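Local coordinates for protein peptidoglycan glycosyltransferase (Burkholderia ambifaria, PDB 5UY7) that belongs to the penicillin-binding protein family and carries a transpeptidase-family domain of the beta-lactamase clan, a mixed fold of helices around an antiparallel sheet, at residues A280-R285 with P428-E433; E340-Y345 with K370-I375; A399-G404 with V482-M487. All blocks are in the same frame, centred on the assembly; numbering follows the deposited sequence.

Contact 1 of 3, residues A280-R285 with P428-E433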
ATOM      1  N   ALA A 280      10.249  11.382  -4.194  1.00 15.18           N
ATOM      2  CA  ALA A 280      11.328  12.295  -3.814  1.00 14.64           C
ATOM      3  C   ALA A 280      12.699  11.650  -3.997  1.00 17.28           C
ATOM      4  O   ALA A 280      13.662  12.319  -4.398  1.00 18.28           O
ATOM      5  CB  ALA A 280      11.134  12.758  -2.369  1.00 15.85           C
ATOM      6  N   LEU A 281      12.816  10.353  -3.703  1.00 15.20           N
ATOM      7  CA  LEU A 281      14.055   9.641  -4.018  1.00 16.93           C
ATOM      8  C   LEU A 281      14.311   9.624  -5.521  1.00 18.27           C
ATOM      9  O   LEU A 281      15.428   9.903  -5.980  1.00 19.67           O
ATOM     10  CB  LEU A 281      13.987   8.204  -3.488  1.00 14.93           C
ATOM     11  CG  LEU A 281      13.931   8.068  -1.966  1.00 16.11           C
ATOM     12  CD1 LEU A 281      13.598   6.623  -1.590  1.00 16.86           C
ATOM     13  CD2 LEU A 281      15.288   8.469  -1.383  1.00 17.51           C
ATOM     14  N   ASP A 282      13.280   9.287  -6.303  1.00 15.21           N
ATOM     15  CA  ASP A 282      13.443   9.136  -7.743  1.00 16.71           C
ATOM     16  C   ASP A 282      13.823  10.456  -8.403  1.00 21.49           C
ATOM     17  O   ASP A 282      14.582  10.474  -9.382  1.00 23.01           O
ATOM     18  CB  ASP A 282      12.150   8.588  -8.349  1.00 18.68           C
ATOM     19  CG  ASP A 282      12.396   7.550  -9.423  1.00 22.30           C
ATOM     20  OD1 ASP A 282      13.222   6.636  -9.198  1.00 19.79           O
ATOM     21  OD2 ASP A 282      11.758   7.654 -10.489  1.00 23.33           O
ATOM     22  N   LEU A 283      13.291  11.568  -7.895  1.00 19.34           N
ATOM     23  CA  LEU A 283      13.623  12.891  -8.412  1.00 20.08           C
ATOM     24  C   LEU A 283      14.928  13.426  -7.849  1.00 22.99           C
ATOM     25  O   LEU A 283      15.315  14.550  -8.198  1.00 24.53           O
ATOM     26  CB  LEU A 283      12.484  13.871  -8.111  1.00 19.15           C
ATOM     27  CG  LEU A 283      11.183  13.547  -8.844  1.00 21.29           C
ATOM     28  CD1 LEU A 283      10.047  14.472  -8.421  1.00 22.68           C
ATOM     29  CD2 LEU A 283      11.422  13.643 -10.344  1.00 26.03           C
ATOM     30  N   HIS A 284      15.610  12.651  -7.001  1.00 20.04           N
ATOM     31  CA  HIS A 284      16.875  13.032  -6.379  1.00 22.68           C
ATOM     32  C   HIS A 284      16.723  14.217  -5.430  1.00 24.01           C
ATOM     33  O   HIS A 284      17.704  14.907  -5.138  1.00 27.54           O
ATOM     34  CB  HIS A 284      17.951  13.324  -7.439  1.00 23.15           C
ATOM     35  CG  HIS A 284      18.047  12.269  -8.501  1.00 30.20           C
ATOM     36  ND1 HIS A 284      18.418  10.969  -8.225  1.00 39.03           N
ATOM     37  CD2 HIS A 284      17.811  12.318  -9.834  1.00 43.32           C
ATOM     38  CE1 HIS A 284      18.413  10.264  -9.343  1.00 40.06           C
ATOM     39  NE2 HIS A 284      18.047  11.058 -10.334  1.00 41.43           N
ATOM     40  N   ARG A 285      15.507  14.465  -4.924  1.00 18.95           N
ATOM     41  CA  ARG A 285      15.312  15.551  -3.962  1.00 17.32           C
ATOM     42  C   ARG A 285      15.840  15.184  -2.580  1.00 18.23           C
ATOM     43  O   ARG A 285      16.312  16.057  -1.840  1.00 22.11           O
ATOM     44  CB  ARG A 285      13.827  15.920  -3.861  1.00 18.79           C
ATOM     45  CG  ARG A 285      13.184  16.311  -5.184  1.00 20.49           C
ATOM     46  CD  ARG A 285      13.666  17.677  -5.697  1.00 21.86           C
ATOM     47  NE  ARG A 285      13.540  17.706  -7.152  1.00 22.73           N
ATOM     48  CZ  ARG A 285      12.391  17.905  -7.787  1.00 25.33           C
ATOM     49  NH1 ARG A 285      11.289  18.147  -7.092  1.00 21.32           N
ATOM     50  NH2 ARG A 285      12.338  17.858  -9.110  1.00 25.69           N
ATOM     51  N   PRO A 428      14.724   1.104 -10.560  1.00 16.73           N
ATOM     52  CA  PRO A 428      14.943  -0.033  -9.651  1.00 16.92           C
ATOM     53  C   PRO A 428      15.633   0.368  -8.361  1.00 15.80           C
ATOM     54  O   PRO A 428      15.335  -0.193  -7.301  1.00 18.43           O
ATOM     55  CB  PRO A 428      15.815  -0.982 -10.487  1.00 20.67           C
ATOM     56  CG  PRO A 428      15.479  -0.648 -11.911  1.00 21.75           C
ATOM     57  CD  PRO A 428      15.179   0.823 -11.940  1.00 18.36           C
ATOM     58  N   THR A 429      16.562   1.325  -8.427  1.00 18.37           N
ATOM     59  CA  THR A 429      17.259   1.758  -7.215  1.00 18.55           C
ATOM     60  C   THR A 429      16.280   2.331  -6.204  1.00 17.75           C
ATOM     61  O   THR A 429      16.295   1.966  -5.018  1.00 18.85           O
ATOM     62  CB  THR A 429      18.325   2.787  -7.573  1.00 23.20           C
ATOM     63  OG1 THR A 429      19.352   2.149  -8.342  1.00 28.53           O
ATOM     64  CG2 THR A 429      18.924   3.390  -6.309  1.00 26.55           C
ATOM     65  N   THR A 430      15.393   3.214  -6.662  1.00 16.06           N
ATOM     66  CA  THR A 430      14.368   3.755  -5.773  1.00 15.95           C
ATOM     67  C   THR A 430      13.513   2.649  -5.180  1.00 13.29           C
ATOM     68  O   THR A 430      13.262   2.626  -3.972  1.00 15.41           O
ATOM     69  CB  THR A 430      13.493   4.748  -6.529  1.00 15.55           C
ATOM     70  OG1 THR A 430      14.291   5.872  -6.883  1.00 18.02           O
ATOM     71  CG2 THR A 430      12.300   5.209  -5.664  1.00 15.35           C
ATOM     72  N   ALA A 431      13.048   1.723  -6.023  1.00 13.95           N
ATOM     73  CA  ALA A 431      12.157   0.675  -5.530  1.00 12.67           C
ATOM     74  C   ALA A 431      12.850  -0.173  -4.476  1.00 15.85           C
ATOM     75  O   ALA A 431      12.249  -0.505  -3.445  1.00 14.63           O
ATOM     76  CB  ALA A 431      11.665  -0.199  -6.690  1.00 15.39           C
ATOM     77  N   ARG A 432      14.125  -0.494  -4.696  1.00 15.81           N
ATOM     78  CA  ARG A 432      14.872  -1.292  -3.722  1.00 13.67           C
ATOM     79  C   ARG A 432      15.031  -0.539  -2.409  1.00 16.75           C
ATOM     80  O   ARG A 432      14.857  -1.117  -1.326  1.00 17.20           O
ATOM     81  CB  ARG A 432      16.239  -1.669  -4.296  1.00 17.66           C
ATOM     82  N   GLU A 433      15.343   0.758  -2.488  1.00 13.68           N
ATOM     83  CA  GLU A 433      15.473   1.578  -1.278  1.00 14.63           C
ATOM     84  C   GLU A 433      14.178   1.590  -0.481  1.00 14.78           C
ATOM     85  O   GLU A 433      14.195   1.473   0.752  1.00 15.44           O
ATOM     86  CB  GLU A 433      15.881   3.010  -1.650  1.00 15.64           C
ATOM     87  CG  GLU A 433      17.328   3.153  -2.082  1.00 17.72           C
ATOM     88  CD  GLU A 433      17.645   4.530  -2.657  1.00 24.50           C
ATOM     89  OE1 GLU A 433      16.704   5.240  -3.068  1.00 26.11           O
ATOM     90  OE2 GLU A 433      18.844   4.899  -2.691  1.00 28.63           O
TER

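Contact 2 of 3, residues E340-Y345 with K370-I375. With SO4 (sulfate ion), chain E.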
ATOM      1  N   GLU A 340       4.539  17.271 -10.499  1.00 22.17           N
ATOM      2  CA  GLU A 340       5.366  16.078 -10.331  1.00 22.17           C
ATOM      3  C   GLU A 340       4.618  14.998  -9.565  1.00 20.30           C
ATOM      4  O   GLU A 340       4.623  13.823  -9.955  1.00 21.65           O
ATOM      5  CB  GLU A 340       6.670  16.433  -9.607  1.00 22.16           C
ATOM      6  CG  GLU A 340       7.632  17.223 -10.464  1.00 24.18           C
ATOM      7  CD  GLU A 340       8.801  17.791  -9.686  1.00 27.05           C
ATOM      8  OE1 GLU A 340       8.670  18.025  -8.466  1.00 25.59           O
ATOM      9  OE2 GLU A 340       9.857  18.019 -10.311  1.00 26.40           O
ATOM     10  N   MET A 341       3.962  15.376  -8.469  1.00 19.26           N
ATOM     11  CA  MET A 341       3.247  14.387  -7.674  1.00 21.37           C
ATOM     12  C   MET A 341       2.027  13.859  -8.423  1.00 20.10           C
ATOM     13  O   MET A 341       1.742  12.656  -8.381  1.00 20.99           O
ATOM     14  CB  MET A 341       2.850  14.988  -6.325  1.00 25.32           C
ATOM     15  CG  MET A 341       4.056  15.398  -5.473  1.00 24.96           C
ATOM     16  SD  MET A 341       3.596  15.843  -3.782  1.00 26.98           S
ATOM     17  CE  MET A 341       3.087  14.254  -3.134  1.00 40.43           C
ATOM     18  N   TRP A 342       1.309  14.738  -9.125  1.00 21.00           N
ATOM     19  CA  TRP A 342       0.157  14.295  -9.908  1.00 19.91           C
ATOM     20  C   TRP A 342       0.571  13.309 -10.989  1.00 24.48           C
ATOM     21  O   TRP A 342      -0.108  12.300 -11.215  1.00 20.68           O
ATOM     22  CB  TRP A 342      -0.554  15.502 -10.535  1.00 21.96           C
ATOM     23  CG  TRP A 342      -1.813  15.151 -11.284  1.00 24.37           C
ATOM     24  CD1 TRP A 342      -3.094  15.218 -10.809  1.00 25.09           C
ATOM     25  CD2 TRP A 342      -1.915  14.694 -12.646  1.00 23.75           C
ATOM     26  NE1 TRP A 342      -3.980  14.818 -11.781  1.00 26.11           N
ATOM     27  CE2 TRP A 342      -3.285  14.492 -12.916  1.00 28.13           C
ATOM     28  CE3 TRP A 342      -0.979  14.419 -13.654  1.00 25.42           C
ATOM     29  CZ2 TRP A 342      -3.749  14.044 -14.156  1.00 26.83           C
ATOM     30  CZ3 TRP A 342      -1.443  13.970 -14.890  1.00 26.81           C
ATOM     31  CH2 TRP A 342      -2.815  13.785 -15.126  1.00 30.58           C
ATOM     32  N   ASN A 343       1.674  13.581 -11.685  1.00 20.28           N
ATOM     33  CA  ASN A 343       2.116  12.625 -12.691  1.00 22.61           C
ATOM     34  C   ASN A 343       2.480  11.288 -12.066  1.00 21.57           C
ATOM     35  O   ASN A 343       2.239  10.235 -12.669  1.00 20.83           O
ATOM     36  CB  ASN A 343       3.283  13.189 -13.495  1.00 24.54           C
ATOM     37  CG  ASN A 343       2.804  13.963 -14.708  1.00 32.09           C
ATOM     38  OD1 ASN A 343       2.282  13.382 -15.672  1.00 32.85           O
ATOM     39  ND2 ASN A 343       2.934  15.276 -14.651  1.00 33.94           N
ATOM     40  N   MET A 344       3.059  11.301 -10.862  1.00 20.58           N
ATOM     41  CA  MET A 344       3.355  10.043 -10.185  1.00 17.19           C
ATOM     42  C   MET A 344       2.070   9.310  -9.832  1.00 16.60           C
ATOM     43  O   MET A 344       1.954   8.104 -10.067  1.00 17.49           O
ATOM     44  CB  MET A 344       4.206  10.286  -8.932  1.00 15.48           C
ATOM     45  CG  MET A 344       4.592   9.015  -8.185  1.00 15.39           C
ATOM     46  SD  MET A 344       3.349   8.487  -6.965  1.00 17.13           S
ATOM     47  CE  MET A 344       3.487   9.818  -5.768  1.00 17.09           C
ATOM     48  N   TYR A 345       1.088  10.026  -9.263  1.00 17.97           N
ATOM     49  CA  TYR A 345      -0.185   9.387  -8.931  1.00 17.73           C
ATOM     50  C   TYR A 345      -0.833   8.785 -10.166  1.00 20.04           C
ATOM     51  O   TYR A 345      -1.452   7.713 -10.105  1.00 18.92           O
ATOM     52  CB  TYR A 345      -1.154  10.389  -8.307  1.00 17.18           C
ATOM     53  CG  TYR A 345      -0.760  10.896  -6.952  1.00 17.20           C
ATOM     54  CD1 TYR A 345      -0.133  10.074  -6.021  1.00 17.37           C
ATOM     55  CD2 TYR A 345      -1.033  12.206  -6.601  1.00 23.29           C
ATOM     56  CE1 TYR A 345       0.221  10.563  -4.772  1.00 19.86           C
ATOM     57  CE2 TYR A 345      -0.694  12.691  -5.376  1.00 21.78           C
ATOM     58  CZ  TYR A 345      -0.068  11.881  -4.464  1.00 19.06           C
ATOM     59  OH  TYR A 345       0.267  12.417  -3.243  1.00 22.18           O
ATOM     60  N   LYS A 370      -3.250  21.626 -11.218  1.00 32.89           N
ATOM     61  CA  LYS A 370      -3.271  23.082 -11.260  1.00 34.16           C
ATOM     62  C   LYS A 370      -4.138  23.672 -10.157  1.00 40.37           C
ATOM     63  O   LYS A 370      -4.011  24.863  -9.852  1.00 43.53           O
ATOM     64  CB  LYS A 370      -3.759  23.576 -12.620  1.00 36.58           C
ATOM     65  CG  LYS A 370      -2.725  23.506 -13.728  1.00 40.85           C
ATOM     66  CD  LYS A 370      -3.218  24.271 -14.947  1.00 49.29           C
ATOM     67  CE  LYS A 370      -2.546  23.802 -16.224  1.00 56.71           C
ATOM     68  NZ  LYS A 370      -1.129  24.238 -16.319  1.00 62.96           N
ATOM     69  N   SER A 371      -5.008  22.867  -9.548  1.00 40.28           N
ATOM     70  CA  SER A 371      -5.939  23.339  -8.531  1.00 44.20           C
ATOM     71  C   SER A 371      -5.478  23.068  -7.101  1.00 42.65           C
ATOM     72  O   SER A 371      -6.167  23.482  -6.164  1.00 41.41           O
ATOM     73  CB  SER A 371      -7.313  22.697  -8.745  1.00 44.75           C
ATOM     74  OG  SER A 371      -7.263  21.304  -8.487  1.00 50.68           O
ATOM     75  N   TRP A 372      -4.348  22.385  -6.904  1.00 37.22           N
ATOM     76  CA  TRP A 372      -3.927  22.018  -5.556  1.00 37.53           C
ATOM     77  C   TRP A 372      -3.510  23.245  -4.758  1.00 37.20           C
ATOM     78  O   TRP A 372      -2.664  24.026  -5.199  1.00 42.87           O
ATOM     79  CB  TRP A 372      -2.750  21.041  -5.590  1.00 30.21           C
ATOM     80  CG  TRP A 372      -3.024  19.695  -6.156  1.00 31.51           C
ATOM     81  CD1 TRP A 372      -4.163  19.270  -6.770  1.00 30.68           C
ATOM     82  CD2 TRP A 372      -2.121  18.585  -6.166  1.00 28.65           C
ATOM     83  NE1 TRP A 372      -4.023  17.955  -7.163  1.00 29.69           N
ATOM     84  CE2 TRP A 372      -2.773  17.518  -6.807  1.00 27.27           C
ATOM     85  CE3 TRP A 372      -0.816  18.394  -5.698  1.00 27.94           C
ATOM     86  CZ2 TRP A 372      -2.169  16.275  -6.986  1.00 24.95           C
ATOM     87  CZ3 TRP A 372      -0.216  17.170  -5.882  1.00 25.18           C
ATOM     88  CH2 TRP A 372      -0.893  16.121  -6.517  1.00 25.04           C
ATOM     89  N   ARG A 373      -4.092  23.406  -3.575  1.00 38.40           N
ATOM     90  CA  ARG A 373      -3.499  24.293  -2.588  1.00 39.89           C
ATOM     91  C   ARG A 373      -2.310  23.589  -1.942  1.00 37.16           C
ATOM     92  O   ARG A 373      -2.216  22.362  -1.951  1.00 31.38           O
ATOM     93  CB  ARG A 373      -4.524  24.694  -1.528  1.00 48.44           C
ATOM     94  N   ARG A 374      -1.383  24.379  -1.393  1.00 36.06           N
ATOM     95  CA  ARG A 374      -0.199  23.785  -0.778  1.00 34.40           C
ATOM     96  C   ARG A 374      -0.583  22.825   0.346  1.00 33.78           C
ATOM     97  O   ARG A 374       0.006  21.740   0.482  1.00 29.44           O
ATOM     98  CB  ARG A 374       0.736  24.886  -0.271  1.00 34.74           C
ATOM     99  CG  ARG A 374       2.141  24.385  -0.016  1.00 41.34           C
ATOM    100  CD  ARG A 374       3.150  25.518   0.070  1.00 46.18           C
ATOM    101  NE  ARG A 374       2.896  26.399   1.205  1.00 54.42           N
ATOM    102  CZ  ARG A 374       3.845  27.069   1.850  1.00 62.08           C
ATOM    103  NH1 ARG A 374       5.112  26.945   1.476  1.00 64.10           N
ATOM    104  NH2 ARG A 374       3.532  27.853   2.874  1.00 62.85           N
ATOM    105  N   ILE A 375      -1.598  23.183   1.135  1.00 35.12           N
ATOM    106  CA  ILE A 375      -2.052  22.284   2.189  1.00 31.58           C
ATOM    107  C   ILE A 375      -2.651  21.008   1.602  1.00 30.37           C
ATOM    108  O   ILE A 375      -2.572  19.938   2.218  1.00 27.89           O
ATOM    109  CB  ILE A 375      -3.050  23.013   3.111  1.00 39.71           C
ATOM    110  CG1 ILE A 375      -3.368  22.159   4.337  1.00 39.13           C
ATOM    111  CG2 ILE A 375      -4.320  23.365   2.360  1.00 40.48           C
ATOM    112  CD1 ILE A 375      -2.147  21.788   5.136  1.00 42.72           C
TER
HETATM  113  S   SO4 E 704      -1.856  27.879  -1.790  0.76 71.23           S
HETATM  114  O1  SO4 E 704      -1.131  27.597  -3.027  0.76 68.72           O
HETATM  115  O2  SO4 E 704      -1.975  26.659  -1.000  0.76 73.08           O
HETATM  116  O3  SO4 E 704      -1.124  28.877  -1.013  0.76 75.52           O
HETATM  117  O4  SO4 E 704      -3.188  28.387  -2.110  0.76 66.37           O

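Contact 3 of 3, residues A399-G404 with V482-M487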
ATOM      1  N   ALA A 399       4.449  -1.685  -8.294  1.00 15.86           N
ATOM      2  CA  ALA A 399       5.538  -0.857  -8.798  1.00 17.87           C
ATOM      3  C   ALA A 399       6.716  -0.882  -7.843  1.00 20.12           C
ATOM      4  O   ALA A 399       7.871  -0.898  -8.273  1.00 18.09           O
ATOM      5  CB  ALA A 399       5.062   0.579  -9.024  1.00 17.44           C
ATOM      6  N   ILE A 400       6.446  -0.905  -6.537  1.00 15.33           N
ATOM      7  CA  ILE A 400       7.530  -0.967  -5.570  1.00 13.99           C
ATOM      8  C   ILE A 400       8.101  -2.373  -5.517  1.00 13.79           C
ATOM      9  O   ILE A 400       9.309  -2.561  -5.355  1.00 15.88           O
ATOM     10  CB  ILE A 400       7.017  -0.500  -4.192  1.00 13.39           C
ATOM     11  CG1 ILE A 400       6.687   0.996  -4.249  1.00 17.03           C
ATOM     12  CG2 ILE A 400       8.038  -0.815  -3.077  1.00 16.32           C
ATOM     13  CD1 ILE A 400       5.949   1.490  -3.006  1.00 16.81           C
ATOM     14  N   ALA A 401       7.240  -3.384  -5.682  1.00 14.19           N
ATOM     15  CA  ALA A 401       7.691  -4.770  -5.603  1.00 14.41           C
ATOM     16  C   ALA A 401       8.534  -5.174  -6.805  1.00 18.51           C
ATOM     17  O   ALA A 401       9.532  -5.885  -6.647  1.00 21.14           O
ATOM     18  CB  ALA A 401       6.483  -5.707  -5.493  1.00 15.57           C
ATOM     19  N   HIS A 402       8.125  -4.766  -8.003  1.00 16.55           N
ATOM     20  CA  HIS A 402       8.714  -5.216  -9.272  1.00 17.36           C
ATOM     21  C   HIS A 402       9.723  -4.204  -9.802  1.00 22.36           C
ATOM     22  O   HIS A 402       9.637  -3.744 -10.939  1.00 20.29           O
ATOM     23  CB  HIS A 402       7.600  -5.471 -10.288  1.00 18.35           C
ATOM     24  CG  HIS A 402       8.038  -6.191 -11.532  1.00 22.25           C
ATOM     25  ND1 HIS A 402       7.585  -7.452 -11.854  1.00 27.74           N
ATOM     26  CD2 HIS A 402       8.861  -5.821 -12.544  1.00 28.05           C
ATOM     27  CE1 HIS A 402       8.123  -7.833 -13.001  1.00 25.47           C
ATOM     28  NE2 HIS A 402       8.900  -6.862 -13.440  1.00 30.49           N
ATOM     29  N   ASP A 403      10.679  -3.819  -8.952  1.00 19.55           N
ATOM     30  CA  ASP A 403      11.831  -3.013  -9.359  1.00 21.69           C
ATOM     31  C   ASP A 403      11.427  -1.721 -10.069  1.00 18.09           C
ATOM     32  O   ASP A 403      12.097  -1.267 -11.000  1.00 19.89           O
ATOM     33  CB  ASP A 403      12.776  -3.831 -10.233  1.00 28.96           C
ATOM     34  CG  ASP A 403      13.532  -4.872  -9.438  1.00 45.78           C
ATOM     35  OD1 ASP A 403      13.346  -4.916  -8.202  1.00 45.11           O
ATOM     36  OD2 ASP A 403      14.303  -5.643 -10.041  1.00 54.59           O
ATOM     37  N   GLY A 404      10.339  -1.111  -9.612  1.00 15.57           N
ATOM     38  CA  GLY A 404       9.923   0.172 -10.137  1.00 16.69           C
ATOM     39  C   GLY A 404       8.922   0.107 -11.269  1.00 16.98           C
ATOM     40  O   GLY A 404       8.382   1.152 -11.652  1.00 18.40           O
ATOM     41  N   VAL A 482      -1.423  -2.846   2.853  1.00 14.61           N
ATOM     42  CA  VAL A 482      -0.887  -3.387   1.606  1.00 14.14           C
ATOM     43  C   VAL A 482       0.598  -3.669   1.792  1.00 14.93           C
ATOM     44  O   VAL A 482       1.342  -2.810   2.276  1.00 16.26           O
ATOM     45  CB  VAL A 482      -1.111  -2.437   0.415  1.00 16.69           C
ATOM     46  CG1 VAL A 482      -0.704  -3.134  -0.879  1.00 16.74           C
ATOM     47  CG2 VAL A 482      -2.583  -1.994   0.351  1.00 15.46           C
ATOM     48  N   GLY A 483       1.030  -4.858   1.393  1.00 14.41           N
ATOM     49  CA  GLY A 483       2.421  -5.218   1.571  1.00 14.95           C
ATOM     50  C   GLY A 483       2.857  -6.255   0.563  1.00 15.12           C
ATOM     51  O   GLY A 483       2.128  -6.576  -0.373  1.00 13.46           O
ATOM     52  N   MET A 484       4.078  -6.764   0.749  1.00 13.14           N
ATOM     53  CA  MET A 484       4.664  -7.672  -0.237  1.00 14.92           C
ATOM     54  C   MET A 484       5.613  -8.623   0.478  1.00 13.48           C
ATOM     55  O   MET A 484       6.078  -8.338   1.582  1.00 15.10           O
ATOM     56  CB  MET A 484       5.386  -6.879  -1.337  1.00 11.25           C
ATOM     57  CG  MET A 484       6.553  -6.022  -0.789  1.00 13.07           C
ATOM     58  SD  MET A 484       7.152  -4.755  -1.934  1.00 14.86           S
ATOM     59  CE  MET A 484       5.751  -3.615  -1.882  1.00 15.34           C
ATOM     60  N   ALA A 485       5.871  -9.776  -0.145  1.00 11.60           N
ATOM     61  CA  ALA A 485       6.630 -10.837   0.509  1.00 14.50           C
ATOM     62  C   ALA A 485       7.195 -11.766  -0.552  1.00 14.48           C
ATOM     63  O   ALA A 485       6.539 -11.996  -1.568  1.00 14.56           O
ATOM     64  CB  ALA A 485       5.737 -11.638   1.473  1.00 16.41           C
ATOM     65  N   PRO A 486       8.385 -12.332  -0.344  1.00 14.27           N
ATOM     66  CA  PRO A 486       9.322 -12.062   0.745  1.00 15.52           C
ATOM     67  C   PRO A 486      10.302 -10.998   0.291  1.00 20.28           C
ATOM     68  O   PRO A 486      10.594 -10.913  -0.897  1.00 23.22           O
ATOM     69  CB  PRO A 486      10.021 -13.408   0.944  1.00 17.36           C
ATOM     70  CG  PRO A 486      10.055 -14.007  -0.430  1.00 17.85           C
ATOM     71  CD  PRO A 486       8.836 -13.468  -1.171  1.00 15.76           C
ATOM     72  N   MET A 487      10.815 -10.223   1.204  1.00 14.22           N
ATOM     73  CA  MET A 487      11.870  -9.303   0.830  1.00 15.60           C
ATOM     74  C   MET A 487      13.197 -10.057   0.766  1.00 20.45           C
ATOM     75  O   MET A 487      13.372 -11.080   1.444  1.00 19.53           O
ATOM     76  CB  MET A 487      11.948  -8.169   1.845  1.00 15.89           C
ATOM     77  CG  MET A 487      10.649  -7.383   1.987  1.00 21.80           C
ATOM     78  SD  MET A 487      10.272  -6.429   0.500  1.00 20.24           S
ATOM     79  CE  MET A 487       9.260  -5.126   1.232  1.00 15.45           C
TER

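Contact 1 of 3, residues A280-R285 with P428-E433
Asp282 and Thr430 bring the two backbones together, their CA atoms 5.8 Å apart, where the last turn of helix 273-282 reaches the first turns of helix 428-442. The first helix then closes at once: His284 takes a positive phi, and bonds from His284 N to Leu281 O and from Arg285 N to Ala280 O fold the chain back over its last turn. Across the gap, Thr430 OG1 donates to Asp282 OD1 at 2.7 Å, arriving on the anti lone pair of that oxygen, the one away from the other carboxylate oxygen. The two side chains meet at about a right angle. Asp282 OD1 also accepts from Thr427 N, just before the second helix, so two donors grip it; a negative charge here is probably welcome at the start of a helix. Alongside, Leu281 leans on Thr430 (CB to CG2, 4.1 Å) and carries its CD1 to 3.7 Å from Glu433 OE1. Leu281 also touches Val434 and Met437 further along the same helix, and Pro288 of a loop. The arrangement is that of a Schellman-closed helix end docked on the N-terminal turn of another helix, within a penicillin-binding transpeptidase fold.

Contact 2 of 3, residues E340-Y345 with K370-I375
Trp372 pushes the six-membered end of its indole against helix 338-347, where Met341, Trp342 and Tyr345 receive it. Its chi1 of -66° sets CG beside its own backbone N and anti to the carbonyl carbon, with the ring directed at the helix. The three leading carbons each have their own neighbour. Trp372 CZ3 lies 3.8 Å from Met341 CB, which arrives at the indole edge near the ring plane. Trp372 CZ2 stands 4.0 Å from Trp342 CB, at the edge of the second indole, and the two tryptophan side chains cross at about a right angle. Trp372 CH2, the foremost atom, sits 3.6 Å from Tyr345 CE2 at the edge of the phenol ring, and 3.7 Å from the backbone Trp342 N. Trp372 thus rests on the helix backbone as well as on its side chains.

This is how the helical part of the transpeptidase domain holds the connection between helices 338-347 and 374-381: the returning chain lays its tryptophans on the helix it has just left. Trp369 of the same connection meets the Trp342 ring with the planes at about 60°. The Trp342 side chain, with CG anti to the backbone N (chi1 -176°), brings its ring to Trp369, whereas Tyr345 keeps its ring close to its own helix: Met341 O lies 3.2 Å above one face, offset toward the rim of the Tyr345 ring.

The indole is buried, yet its polar atom has a partner, since Trp372 NE1 bonds to Arg367 O. Gln377 and Met380 of the following helix also touch the Trp372 ring. At the start of that helix, with Arg373 as N-cap, a sulfate ion lies beside Arg374 N; the modelled separation is too short to be trusted in detail.

Contact 3 of 3, residues A399-G404 with V482-M487
Met484 reaches Ala401 and Ile400 through three torsions. At chi1 61° its CG is wedged between the backbone N and the carbonyl carbon; chi2 of -165° keeps the chain extended across the gap, and chi3 of 71° then bends the methyl aside. The sulfur therefore lands on Ala401, with Met484 SD 3.7 Å from both Ala401 CA and Ala401 CB. The methyl is left to touch the neighbour, Met484 CE coming within 3.8 Å of Ile400 CG2. That branch of Ile400 is anti to its backbone N, and the two side chains cross at about a right angle.

Here the end of helix 390-401 is seated on strand 477-485 of the five-stranded antiparallel sheet, as helices pack on the central sheet in the beta-lactamase clan. The strand next to it, 492-499, contributes Val493, which touches both Ala401 and Met484, while Tyr397 from the preceding helical turn and Leu438 from helix 428-442 press on Met484 as well.

The interface between the two segments is apolar; a polar tie lies beside it, Arg435 NH1 bonding to Ile400 O, and the Arg435 side chain also touches Met484. Ile400 lies near, without touching, residues of an SxxK pattern that probably marks the active site.

Contact 3 is the deepest of the three, about 10 Å from the chain centre, and purely apolar, while contacts 1 and 2 lie about 17 and 19 Å out. Contact 2 is nonetheless buried and aromatic; contact 1 is only partly buried and turns on a polar bond. Contacts 1 and 3 adjoin, for helix 428-442 serves both: Ala431 CB packs 3.3 Å from Gly404 N, and the segments of the two contacts alternate along the chain. Contact 2 is nested within the loop closed by contact 1, and a salt bridge from Arg285 NH2 to Glu340 OE2 (2.8 Å) joins the two. Contacts 2 and 3 stay apart, with nearest atoms about 8 Å from each other.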